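Galacto-N-biose/lacto-N-biose I transporter substrate-binding protein (Bifidobacterium longum, PDB 2Z8F) binds sugars of the galacto-N-biose and lacto-N-biose type, including lacto-N-tetraose, and probably delivers them to its ABC transporter for uptake. Local coordinates at residues Gly179-Tyr193 with Phe361-Asn375. Numbering follows the deposited sequence.
With BGC (beta-D-glucopyranose), chain C; GAL (beta-D-galactopyranose), chain B; NAG (2-acetamido-2-deoxy-beta-D-glucopyranose), chain D.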
loop_
_atom_site.group_PDB
_atom_site.type_symbol
_atom_site.label_atom_id
_atom_site.label_comp_id
_atom_site.label_asym_id
_atom_site.label_seq_id
_atom_site.Cartn_x
_atom_site.Cartn_y
_atom_site.Cartn_z
ATOM N N GLY A 179 2.315 7.798 7.220
ATOM C CA GLY A 179 1.035 8.127 6.552
ATOM C C GLY A 179 0.313 6.953 5.884
ATOM O O GLY A 179 -0.889 7.055 5.586
ATOM N N ASN A 180 1.060 5.875 5.594
ATOM C CA ASN A 180 0.530 4.697 4.873
ATOM C C ASN A 180 0.424 3.483 5.792
ATOM O O ASN A 180 -0.635 2.841 5.874
ATOM C CB ASN A 180 1.413 4.361 3.641
ATOM C CG ASN A 180 1.695 5.574 2.792
ATOM O OD1 ASN A 180 0.786 6.335 2.463
ATOM N ND2 ASN A 180 2.972 5.766 2.422
ATOM N N MET A 181 1.532 3.152 6.472
ATOM C CA MET A 181 1.577 1.997 7.367
ATOM C C MET A 181 0.861 2.284 8.671
ATOM O O MET A 181 0.020 1.484 9.119
ATOM C CB MET A 181 3.020 1.555 7.634
ATOM C CG MET A 181 3.164 0.467 8.696
ATOM S SD MET A 181 4.889 -0.060 8.886
ATOM C CE MET A 181 5.147 -0.972 7.346
ATOM N N ILE A 182 1.207 3.402 9.313
ATOM C CA ILE A 182 0.610 3.680 10.641
ATOM C C ILE A 182 -0.872 4.025 10.543
ATOM O O ILE A 182 -1.674 3.612 11.407
ATOM C CB ILE A 182 1.482 4.672 11.478
ATOM C CG1 ILE A 182 2.673 3.898 12.042
ATOM C CG2 ILE A 182 0.686 5.203 12.673
ATOM C CD1 ILE A 182 3.753 4.814 12.724
ATOM N N SER A 183 -1.256 4.765 9.505
ATOM C CA SER A 183 -2.679 4.996 9.228
ATOM C C SER A 183 -3.403 3.654 9.034
ATOM O O SER A 183 -4.499 3.432 9.578
ATOM C CB SER A 183 -2.882 5.882 7.992
ATOM O OG SER A 183 -2.412 5.249 6.815
ATOM N N GLY A 184 -2.771 2.731 8.316
ATOM C CA GLY A 184 -3.410 1.433 8.059
ATOM C C GLY A 184 -3.561 0.618 9.341
ATOM O O GLY A 184 -4.597 -0.031 9.556
ATOM N N LEU A 185 -2.540 0.627 10.200
ATOM C CA LEU A 185 -2.595 -0.117 11.477
ATOM C C LEU A 185 -3.682 0.450 12.379
ATOM O O LEU A 185 -4.490 -0.300 12.943
ATOM C CB LEU A 185 -1.234 -0.049 12.175
ATOM C CG LEU A 185 -0.112 -0.769 11.398
ATOM C CD1 LEU A 185 1.182 -0.451 12.114
ATOM C CD2 LEU A 185 -0.333 -2.277 11.400
ATOM N N ALA A 186 -3.714 1.775 12.510
ATOM C CA ALA A 186 -4.780 2.413 13.295
ATOM C C ALA A 186 -6.157 2.153 12.672
ATOM O O ALA A 186 -7.131 1.840 13.377
ATOM C CB ALA A 186 -4.514 3.898 13.427
ATOM N N GLY A 187 -6.214 2.201 11.341
ATOM C CA GLY A 187 -7.469 2.100 10.568
ATOM C C GLY A 187 -8.087 0.715 10.576
ATOM O O GLY A 187 -9.281 0.547 10.238
ATOM N N ALA A 188 -7.292 -0.273 10.984
ATOM C CA ALA A 188 -7.734 -1.678 10.988
ATOM C C ALA A 188 -9.000 -1.812 11.826
ATOM O O ALA A 188 -9.858 -2.634 11.526
ATOM C CB ALA A 188 -6.638 -2.560 11.544
ATOM N N SER A 189 -9.097 -0.990 12.861
ATOM C CA SER A 189 -10.219 -1.105 13.811
ATOM C C SER A 189 -11.310 -0.063 13.635
ATOM O O SER A 189 -12.294 -0.052 14.395
ATOM C CB SER A 189 -9.689 -1.034 15.227
ATOM O OG SER A 189 -8.881 0.120 15.361
ATOM N N GLY A 190 -11.170 0.819 12.657
ATOM C CA GLY A 190 -12.207 1.809 12.424
ATOM C C GLY A 190 -11.756 2.975 11.572
ATOM O O GLY A 190 -10.591 3.400 11.623
ATOM N N GLY A 191 -12.693 3.502 10.798
ATOM C CA GLY A 191 -12.421 4.617 9.905
ATOM C C GLY A 191 -12.134 5.901 10.662
ATOM O O GLY A 191 -12.533 6.074 11.826
ATOM N N TRP A 192 -11.422 6.792 9.994
ATOM C CA TRP A 192 -11.196 8.157 10.463
ATOM C C TRP A 192 -12.113 9.193 9.817
ATOM O O TRP A 192 -12.231 10.302 10.323
ATOM C CB TRP A 192 -9.763 8.583 10.110
ATOM C CG TRP A 192 -8.707 7.902 10.894
ATOM C CD1 TRP A 192 -8.862 7.037 11.950
ATOM C CD2 TRP A 192 -7.293 8.097 10.745
ATOM N NE1 TRP A 192 -7.631 6.645 12.446
ATOM C CE2 TRP A 192 -6.653 7.306 11.732
ATOM C CE3 TRP A 192 -6.515 8.885 9.882
ATOM C CZ2 TRP A 192 -5.264 7.250 11.868
ATOM C CZ3 TRP A 192 -5.138 8.838 10.023
ATOM C CH2 TRP A 192 -4.525 8.029 11.000
ATOM N N TYR A 193 -12.698 8.854 8.672
ATOM C CA TYR A 193 -13.371 9.842 7.824
ATOM C C TYR A 193 -14.730 9.339 7.392
ATOM O O TYR A 193 -14.834 8.233 6.855
ATOM C CB TYR A 193 -12.543 10.126 6.568
ATOM C CG TYR A 193 -11.106 10.527 6.855
ATOM C CD1 TYR A 193 -10.813 11.726 7.513
ATOM C CD2 TYR A 193 -10.048 9.718 6.445
ATOM C CE1 TYR A 193 -9.486 12.082 7.802
ATOM C CE2 TYR A 193 -8.713 10.073 6.716
ATOM C CZ TYR A 193 -8.447 11.262 7.372
ATOM O OH TYR A 193 -7.130 11.627 7.609
ATOM N N PHE A 361 -11.596 1.289 4.784
ATOM C CA PHE A 361 -11.111 2.605 5.234
ATOM C C PHE A 361 -11.318 3.667 4.160
ATOM O O PHE A 361 -10.649 3.672 3.122
ATOM C CB PHE A 361 -9.619 2.540 5.628
ATOM C CG PHE A 361 -9.126 3.763 6.389
ATOM C CD1 PHE A 361 -9.182 3.790 7.787
ATOM C CD2 PHE A 361 -8.626 4.888 5.714
ATOM C CE1 PHE A 361 -8.735 4.910 8.514
ATOM C CE2 PHE A 361 -8.146 6.016 6.441
ATOM C CZ PHE A 361 -8.194 6.014 7.838
ATOM N N THR A 362 -12.272 4.562 4.390
ATOM C CA THR A 362 -12.498 5.702 3.508
ATOM C C THR A 362 -11.351 6.707 3.664
ATOM O O THR A 362 -10.996 7.054 4.791
ATOM C CB THR A 362 -13.862 6.378 3.840
ATOM O OG1 THR A 362 -14.913 5.440 3.544
ATOM C CG2 THR A 362 -14.073 7.667 3.028
ATOM N N TYR A 363 -10.767 7.138 2.536
ATOM C CA TYR A 363 -9.791 8.227 2.543
ATOM C C TYR A 363 -10.424 9.538 2.088
ATOM O O TYR A 363 -10.971 9.617 0.985
ATOM C CB TYR A 363 -8.604 7.898 1.629
ATOM C CG TYR A 363 -7.806 6.723 2.114
ATOM C CD1 TYR A 363 -6.743 6.879 3.023
ATOM C CD2 TYR A 363 -8.132 5.425 1.685
ATOM C CE1 TYR A 363 -6.005 5.785 3.465
ATOM C CE2 TYR A 363 -7.412 4.324 2.117
ATOM C CZ TYR A 363 -6.361 4.487 3.012
ATOM O OH TYR A 363 -5.653 3.394 3.426
ATOM N N MET A 364 -10.321 10.582 2.920
ATOM C CA MET A 364 -10.786 11.907 2.497
ATOM C C MET A 364 -10.004 12.410 1.278
ATOM O O MET A 364 -8.821 12.087 1.121
ATOM C CB MET A 364 -10.590 12.936 3.625
ATOM C CG MET A 364 -9.215 12.866 4.302
ATOM S SD MET A 364 -8.925 14.347 5.312
ATOM C CE MET A 364 -8.208 15.417 4.088
ATOM N N PRO A 365 -10.641 13.224 0.448
ATOM C CA PRO A 365 -9.860 13.918 -0.607
ATOM C C PRO A 365 -8.804 14.812 0.031
ATOM O O PRO A 365 -9.127 15.599 0.926
ATOM C CB PRO A 365 -10.896 14.759 -1.342
ATOM C CG PRO A 365 -12.145 14.733 -0.496
ATOM C CD PRO A 365 -12.074 13.559 0.428
ATOM N N GLY A 366 -7.557 14.709 -0.437
ATOM C CA GLY A 366 -6.465 15.489 0.166
ATOM C C GLY A 366 -5.654 14.746 1.216
ATOM O O GLY A 366 -4.829 15.334 1.940
ATOM N N PHE A 367 -5.854 13.432 1.293
ATOM C CA PHE A 367 -5.152 12.620 2.284
ATOM C C PHE A 367 -3.623 12.702 2.121
ATOM O O PHE A 367 -2.877 12.470 3.066
ATOM C CB PHE A 367 -5.619 11.152 2.236
ATOM C CG PHE A 367 -5.011 10.309 3.311
ATOM C CD1 PHE A 367 -5.489 10.378 4.637
ATOM C CD2 PHE A 367 -3.946 9.448 3.037
ATOM C CE1 PHE A 367 -4.910 9.610 5.649
ATOM C CE2 PHE A 367 -3.365 8.678 4.039
ATOM C CZ PHE A 367 -3.845 8.745 5.352
ATOM N N SER A 368 -3.165 13.081 0.934
ATOM C CA SER A 368 -1.728 13.219 0.734
ATOM C C SER A 368 -1.079 14.203 1.714
ATOM O O SER A 368 0.050 13.976 2.172
ATOM C CB SER A 368 -1.457 13.630 -0.709
ATOM O OG SER A 368 -1.910 14.948 -0.948
ATOM N N ALA A 369 -1.798 15.283 2.031
ATOM C CA ALA A 369 -1.330 16.278 3.004
ATOM C C ALA A 369 -1.340 15.708 4.411
ATOM O O ALA A 369 -0.495 16.054 5.227
ATOM C CB ALA A 369 -2.206 17.542 2.944
ATOM N N VAL A 370 -2.340 14.880 4.715
ATOM C CA VAL A 370 -2.377 14.206 6.001
ATOM C C VAL A 370 -1.204 13.255 6.162
ATOM O O VAL A 370 -0.516 13.261 7.180
ATOM C CB VAL A 370 -3.715 13.483 6.201
ATOM C CG1 VAL A 370 -3.793 12.917 7.602
ATOM C CG2 VAL A 370 -4.838 14.466 5.914
ATOM N N ALA A 371 -0.970 12.430 5.144
ATOM C CA ALA A 371 0.155 11.521 5.170
ATOM C C ALA A 371 1.492 12.270 5.297
ATOM O O ALA A 371 2.374 11.843 6.056
ATOM C CB ALA A 371 0.117 10.643 3.921
ATOM N N ALA A 372 1.612 13.395 4.591
ATOM C CA ALA A 372 2.811 14.231 4.673
ATOM C C ALA A 372 3.050 14.704 6.112
ATOM O O ALA A 372 4.166 14.580 6.644
ATOM C CB ALA A 372 2.705 15.411 3.709
ATOM N N LYS A 373 1.987 15.188 6.759
ATOM C CA LYS A 373 2.077 15.684 8.145
ATOM C C LYS A 373 2.394 14.543 9.094
ATOM O O LYS A 373 3.215 14.692 9.996
ATOM C CB LYS A 373 0.772 16.366 8.594
ATOM C CG LYS A 373 0.923 17.030 9.975
ATOM C CD LYS A 373 1.773 18.276 9.804
ATOM C CE LYS A 373 2.328 18.781 11.086
ATOM N NZ LYS A 373 3.077 20.026 10.746
ATOM N N MET A 374 1.737 13.392 8.888
ATOM C CA MET A 374 2.012 12.211 9.701
ATOM C C MET A 374 3.478 11.800 9.676
ATOM O O MET A 374 4.062 11.518 10.715
ATOM C CB MET A 374 1.090 11.035 9.306
ATOM C CG MET A 374 -0.386 11.264 9.717
ATOM S SD MET A 374 -1.376 9.837 9.190
ATOM C CE MET A 374 -0.805 8.594 10.252
ATOM N N ASN A 375 4.082 11.822 8.488
ATOM C CA ASN A 375 5.491 11.480 8.351
ATOM C C ASN A 375 6.410 12.490 9.060
ATOM O O ASN A 375 7.368 12.100 9.715
ATOM C CB ASN A 375 5.865 11.445 6.876
ATOM C CG ASN A 375 5.386 10.173 6.160
ATOM O OD1 ASN A 375 4.576 9.385 6.684
ATOM N ND2 ASN A 375 5.935 9.954 4.959
HETATM C C2 BGC C . 7.101 13.108 1.904
HETATM C C3 BGC C . 7.002 11.774 1.164
HETATM C C4 BGC C . 5.671 11.038 1.458
HETATM C C5 BGC C . 4.502 12.026 1.312
HETATM C C6 BGC C . 3.113 11.467 1.640
HETATM C C1 BGC C . 5.847 13.931 1.690
HETATM O O1 BGC C . 5.983 15.097 2.471
HETATM O O2 BGC C . 8.221 13.852 1.446
HETATM O O3 BGC C . 8.115 11.003 1.557
HETATM O O4 BGC C . 5.475 9.974 0.532
HETATM O O5 BGC C . 4.710 13.182 2.118
HETATM O O6 BGC C . 2.152 12.311 1.014
HETATM C C1 GAL B . 6.029 8.714 0.900
HETATM C C2 GAL B . 5.303 7.709 -0.010
HETATM C C3 GAL B . 5.956 6.334 -0.044
HETATM C C4 GAL B . 7.467 6.450 -0.272
HETATM C C5 GAL B . 8.063 7.446 0.727
HETATM C C6 GAL B . 9.551 7.694 0.490
HETATM O O2 GAL B . 3.980 7.610 0.449
HETATM O O3 GAL B . 5.239 5.657 -1.078
HETATM O O4 GAL B . 7.625 6.969 -1.567
HETATM O O5 GAL B . 7.409 8.686 0.616
HETATM O O6 GAL B . 9.984 8.639 1.474
HETATM C C1 NAG D . 5.507 4.256 -1.234
HETATM C C2 NAG D . 4.312 3.665 -1.984
HETATM C C3 NAG D . 4.530 2.236 -2.501
HETATM C C4 NAG D . 5.911 2.138 -3.208
HETATM C C5 NAG D . 6.970 2.678 -2.240
HETATM C C6 NAG D . 8.391 2.482 -2.780
HETATM C C7 NAG D . 2.042 4.314 -1.489
HETATM C C8 NAG D . 0.914 4.276 -0.494
HETATM N N2 NAG D . 3.146 3.713 -1.082
HETATM O O3 NAG D . 3.404 2.057 -3.348
HETATM O O4 NAG D . 6.189 0.786 -3.477
HETATM O O5 NAG D . 6.681 4.045 -2.007
HETATM O O6 NAG D . 8.542 3.276 -3.930
HETATM O O7 NAG D . 1.866 4.852 -2.583
HETATM O O HOH W 1 -3.478 3.563 4.946
HETATM O O HOH W 2 -11.886 6.355 7.169
#
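Gly179 lies so close to helix 367-375 that its CA is 3.8 Å from both CA and CB of Ala371; a side chain on the glycine would run into that methyl. At this pinch Asn375 OD1 accepts the N-H of Gly179 at 2.8 Å, the donor nearly in line with the C=O, while Gly179 O takes the hydroxyl of Ser183 from above its carbonyl plane. The helix segments cross almost perpendicularly, at 98°. Met374, its chain bent at chi3, lays SD and CE against the edge of the Trp192 indole in a Met-aromatic contact. Phe361 turns its edge onto a face of that indole, T-shaped with planes at 72°, CZ standing 3.6 Å from Trp192 CG. The crossing belongs to the sugar cleft of a periplasmic-binding-protein fold: Asn180 ND2 donates to galactose O2, and Ser368 O accepts O6 of the glucose. Behind the cleft, the Tyr193 ring is clamped between Trp192 CB on one face and Met364 CG on the other, the latter a CH-pi contact 3.5 Å from the ring centroid. With chi1 at 46°, Met364 CG sits between its own N and carbonyl carbon, which brings it over the ring centre. The phenol oxygen reaches the edge of Phe367 and CG1 of Val370, and bonds Ser399 of helix 389-405. A leucine in place of Tyr193 would probably leave Met364 without its aromatic face and the Ser399 hydroxyl without this partner. Water 2 accepts from Tyr193 N and donates to Thr362 O at 2.6 Å, bridging the two backbones over a face of Phe361.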